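Local coordinates for TouB protein (Pseudomonas stutzeri, PDB 2INC) that probably serves as a small ubiquitin-like subunit of a multi-protein toluene o-xylene monooxygenase, an enzyme complex expected to hydroxylate aromatic substrates, at residues I4-R10 / E75-F81. Numbering follows the deposited sequence.
Sequences IMSNFER and ETLDIIF
Phe8 and Ile79 meet on the face of the sheet that they share with Ser6 and Leu77. The two side chains run nearly perpendicular, and Phe8 CE1 lies 3.6 Å from CG2 of Ile79, the branch directed away from that residue's own backbone N. The ethyl arm of Ile79 (CG1-CD1) points back along the strand, with CD1 beside Ser6 OG. Across the Phe8 ring, CE2 comes 3.8 Å from Phe81 CZ; the two ring planes stand 80° apart. At the start of the pair, Ile4 CG2 rests 4.0 Å from Leu77 CD1.

The backbones beneath are joined as parallel strands, residues 5 and 7 bonding alternately to 75, 77 and 79. The bond from Leu77 N to Met5 O is 2.8 Å long and nearly straight, and Ile79 N bonds in turn to Asn7 O. Glu9 N continues the ladder to Ile79 O. Beyond it the Glu9 carboxylate takes over: CG anti to the backbone N (chi1 178°) and an extended chain carry OE1 to Phe81 N, 2.6 Å away, so a side chain receives the next strand amide. OE1 also lies at the edge of the Phe81 ring.

On the reverse face Asn7 and Asp78 run side by side, and Asn7 ND2 is placed to donate to Asp78 OD1, though OD1 is less surely located and that bond is doubtful. Asp78 OD2 makes a salt bridge to Arg52, and Thr76 OG1 bonds to an acidic side chain on the chain of another protein.

These two strands are the central parallel pair of the ubiquitin-like beta-grasp sheet, flanked by strands 14-19 and 48-53. Helix 25-33 packs on the apolar face, with Cys32 against Ile4 and Ala29 against Ile79.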
ATOM      1  N   ILE C   4     -38.826  42.915   1.086  1.00 41.86           N
ATOM      2  CA  ILE C   4     -37.987  43.470   0.054  1.00 40.25           C
ATOM      3  C   ILE C   4     -36.562  42.933   0.216  1.00 39.28           C
ATOM      4  O   ILE C   4     -36.193  42.379   1.277  1.00 38.63           O
ATOM      5  CB  ILE C   4     -37.998  45.049   0.030  1.00 41.26           C
ATOM      6  CG1 ILE C   4     -37.562  45.628   1.372  1.00 40.23           C
ATOM      7  CG2 ILE C   4     -39.397  45.596  -0.392  1.00 41.58           C
ATOM      8  CD1 ILE C   4     -36.139  46.039   1.448  1.00 39.03           C
ATOM      9  N   MET C   5     -35.770  43.135  -0.831  1.00 37.69           N
ATOM     10  CA  MET C   5     -34.326  42.817  -0.862  1.00 37.81           C
ATOM     11  C   MET C   5     -33.504  44.113  -0.850  1.00 38.51           C
ATOM     12  O   MET C   5     -33.612  44.968  -1.745  1.00 38.70           O
ATOM     13  CB  MET C   5     -33.945  41.972  -2.126  1.00 36.46           C
ATOM     14  CG  MET C   5     -34.741  40.636  -2.287  1.00 35.00           C
ATOM     15  SD  MET C   5     -34.665  39.592  -0.827  1.00 42.82           S
ATOM     16  CE  MET C   5     -35.397  38.065  -1.438  1.00 41.10           C
ATOM     17  N   SER C   6     -32.658  44.227   0.151  1.00 39.30           N
ATOM     18  CA  SER C   6     -31.914  45.444   0.416  1.00 38.23           C
ATOM     19  C   SER C   6     -30.525  45.306  -0.121  1.00 38.52           C
ATOM     20  O   SER C   6     -29.806  44.433   0.333  1.00 36.92           O
ATOM     21  CB  SER C   6     -31.834  45.602   1.943  1.00 39.19           C
ATOM     22  OG  SER C   6     -30.882  46.597   2.297  1.00 37.15           O
ATOM     23  N   ASN C   7     -30.160  46.164  -1.075  1.00 37.52           N
ATOM     24  CA  ASN C   7     -28.827  46.287  -1.614  1.00 39.23           C
ATOM     25  C   ASN C   7     -28.246  47.609  -1.031  1.00 41.14           C
ATOM     26  O   ASN C   7     -28.433  48.702  -1.590  1.00 41.78           O
ATOM     27  CB  ASN C   7     -28.913  46.388  -3.155  1.00 37.92           C
ATOM     28  CG  ASN C   7     -27.559  46.312  -3.831  1.00 39.34           C
ATOM     29  OD1 ASN C   7     -26.588  45.803  -3.262  1.00 41.07           O
ATOM     30  ND2 ASN C   7     -27.487  46.797  -5.059  1.00 39.74           N
ATOM     31  N   PHE C   8     -27.563  47.495   0.103  1.00 43.05           N
ATOM     32  CA  PHE C   8     -27.160  48.655   0.876  1.00 44.01           C
ATOM     33  C   PHE C   8     -25.832  49.213   0.363  1.00 45.85           C
ATOM     34  O   PHE C   8     -24.898  48.431   0.068  1.00 44.81           O
ATOM     35  CB  PHE C   8     -27.073  48.286   2.352  1.00 44.24           C
ATOM     36  CG  PHE C   8     -27.204  49.479   3.261  1.00 45.97           C
ATOM     37  CD1 PHE C   8     -28.441  49.801   3.827  1.00 48.57           C
ATOM     38  CD2 PHE C   8     -26.109  50.294   3.531  1.00 47.66           C
ATOM     39  CE1 PHE C   8     -28.583  50.914   4.677  1.00 47.54           C
ATOM     40  CE2 PHE C   8     -26.252  51.420   4.366  1.00 48.10           C
ATOM     41  CZ  PHE C   8     -27.492  51.724   4.917  1.00 46.32           C
ATOM     42  N   GLU C   9     -25.732  50.549   0.226  1.00 44.75           N
ATOM     43  CA  GLU C   9     -24.546  51.116  -0.413  1.00 46.00           C
ATOM     44  C   GLU C   9     -23.324  50.746   0.391  1.00 44.90           C
ATOM     45  O   GLU C   9     -23.355  50.774   1.638  1.00 44.14           O
ATOM     46  CB  GLU C   9     -24.633  52.634  -0.560  1.00 46.54           C
ATOM     47  CG  GLU C   9     -23.393  53.249  -1.176  1.00 49.82           C
ATOM     48  CD  GLU C   9     -23.586  54.736  -1.524  1.00 49.83           C
ATOM     49  OE1 GLU C   9     -24.653  55.315  -1.207  1.00 53.35           O
ATOM     50  OE2 GLU C   9     -22.655  55.316  -2.111  1.00 54.90           O
ATOM     51  N   ARG C  10     -22.285  50.328  -0.337  1.00 44.11           N
ATOM     52  CA  ARG C  10     -20.989  49.914   0.248  1.00 43.88           C
ATOM     53  C   ARG C  10     -20.959  48.561   0.974  1.00 43.42           C
ATOM     54  O   ARG C  10     -19.878  48.118   1.387  1.00 43.00           O
ATOM     55  CB  ARG C  10     -20.455  51.007   1.182  1.00 44.32           C
ATOM     56  CG  ARG C  10     -20.284  52.339   0.478  1.00 47.39           C
ATOM     57  CD  ARG C  10     -19.862  53.366   1.487  1.00 54.69           C
ATOM     58  NE  ARG C  10     -18.487  53.083   1.857  1.00 58.27           N
ATOM     59  CZ  ARG C  10     -17.433  53.539   1.189  1.00 61.55           C
ATOM     60  NH1 ARG C  10     -17.607  54.357   0.136  1.00 62.52           N
ATOM     61  NH2 ARG C  10     -16.214  53.187   1.586  1.00 60.75           N
ATOM     62  N   GLU C  75     -38.987  42.733  -4.419  1.00 44.65           N
ATOM     63  CA  GLU C  75     -38.289  43.757  -5.220  1.00 43.54           C
ATOM     64  C   GLU C  75     -36.970  44.140  -4.569  1.00 43.21           C
ATOM     65  O   GLU C  75     -36.875  44.262  -3.320  1.00 42.14           O
ATOM     66  CB  GLU C  75     -39.166  45.019  -5.278  1.00 44.64           C
ATOM     67  CG  GLU C  75     -38.667  46.061  -6.219  1.00 44.86           C
ATOM     68  CD  GLU C  75     -39.246  45.873  -7.606  1.00 47.13           C
ATOM     69  OE1 GLU C  75     -40.474  45.585  -7.716  1.00 47.54           O
ATOM     70  OE2 GLU C  75     -38.474  46.034  -8.575  1.00 50.02           O
ATOM     71  N   THR C  76     -35.932  44.331  -5.394  1.00 42.00           N
ATOM     72  CA  THR C  76     -34.659  44.801  -4.861  1.00 40.95           C
ATOM     73  C   THR C  76     -34.615  46.322  -4.877  1.00 41.12           C
ATOM     74  O   THR C  76     -34.874  46.966  -5.910  1.00 40.07           O
ATOM     75  CB  THR C  76     -33.440  44.187  -5.637  1.00 41.44           C
ATOM     76  OG1 THR C  76     -33.537  42.751  -5.519  1.00 38.97           O
ATOM     77  CG2 THR C  76     -32.093  44.636  -5.069  1.00 39.81           C
ATOM     78  N   LEU C  77     -34.178  46.852  -3.747  1.00 41.73           N
ATOM     79  CA  LEU C  77     -34.052  48.302  -3.524  1.00 41.42           C
ATOM     80  C   LEU C  77     -32.633  48.664  -3.126  1.00 41.83           C
ATOM     81  O   LEU C  77     -32.075  48.065  -2.190  1.00 42.54           O
ATOM     82  CB  LEU C  77     -35.009  48.714  -2.394  1.00 41.30           C
ATOM     83  CG  LEU C  77     -36.487  48.435  -2.596  1.00 41.36           C
ATOM     84  CD1 LEU C  77     -37.271  48.805  -1.331  1.00 46.48           C
ATOM     85  CD2 LEU C  77     -37.027  49.128  -3.845  1.00 37.65           C
ATOM     86  N   ASP C  78     -32.036  49.635  -3.821  1.00 42.57           N
ATOM     87  CA  ASP C  78     -30.754  50.214  -3.401  1.00 43.29           C
ATOM     88  C   ASP C  78     -30.984  51.189  -2.240  1.00 44.20           C
ATOM     89  O   ASP C  78     -31.969  51.933  -2.255  1.00 44.29           O
ATOM     90  CB  ASP C  78     -30.115  50.964  -4.560  1.00 43.95           C
ATOM     91  CG  ASP C  78     -29.823  50.075  -5.725  1.00 48.22           C
ATOM     92  OD1 ASP C  78     -29.554  48.854  -5.471  1.00 47.55           O
ATOM     93  OD2 ASP C  78     -29.868  50.591  -6.876  1.00 49.31           O
ATOM     94  N   ILE C  79     -30.141  51.136  -1.221  1.00 44.09           N
ATOM     95  CA  ILE C  79     -30.246  52.082  -0.118  1.00 45.32           C
ATOM     96  C   ILE C  79     -28.941  52.829  -0.187  1.00 46.18           C
ATOM     97  O   ILE C  79     -27.843  52.261   0.048  1.00 44.94           O
ATOM     98  CB  ILE C  79     -30.483  51.427   1.267  1.00 45.44           C
ATOM     99  CG1 ILE C  79     -31.672  50.476   1.234  1.00 44.84           C
ATOM    100  CG2 ILE C  79     -30.851  52.493   2.317  1.00 46.14           C
ATOM    101  CD1 ILE C  79     -31.310  49.158   0.656  1.00 50.15           C
ATOM    102  N   ILE C  80     -29.057  54.093  -0.589  1.00 47.03           N
ATOM    103  CA  ILE C  80     -27.893  54.918  -0.910  1.00 48.82           C
ATOM    104  C   ILE C  80     -27.737  56.152   0.020  1.00 49.99           C
ATOM    105  O   ILE C  80     -28.728  56.683   0.536  1.00 50.37           O
ATOM    106  CB  ILE C  80     -27.912  55.330  -2.411  1.00 48.44           C
ATOM    107  CG1 ILE C  80     -29.168  56.131  -2.708  1.00 49.25           C
ATOM    108  CG2 ILE C  80     -27.905  54.063  -3.302  1.00 47.74           C
ATOM    109  CD1 ILE C  80     -29.311  56.619  -4.161  1.00 48.80           C
ATOM    110  N   PHE C  81     -26.485  56.557   0.250  1.00 51.42           N
ATOM    111  CA  PHE C  81     -26.140  57.785   0.992  1.00 52.14           C
ATOM    112  C   PHE C  81     -26.278  59.001   0.089  1.00 53.64           C
ATOM    113  O   PHE C  81     -25.590  59.117  -0.948  1.00 51.58           O
ATOM    114  CB  PHE C  81     -24.708  57.721   1.522  1.00 51.91           C
ATOM    115  CG  PHE C  81     -24.479  56.611   2.480  1.00 51.63           C
ATOM    116  CD1 PHE C  81     -24.792  56.759   3.813  1.00 51.00           C
ATOM    117  CD2 PHE C  81     -23.990  55.391   2.035  1.00 52.90           C
ATOM    118  CE1 PHE C  81     -24.609  55.728   4.712  1.00 53.22           C
ATOM    119  CE2 PHE C  81     -23.790  54.361   2.918  1.00 54.27           C
ATOM    120  CZ  PHE C  81     -24.107  54.518   4.266  1.00 52.02           C
TER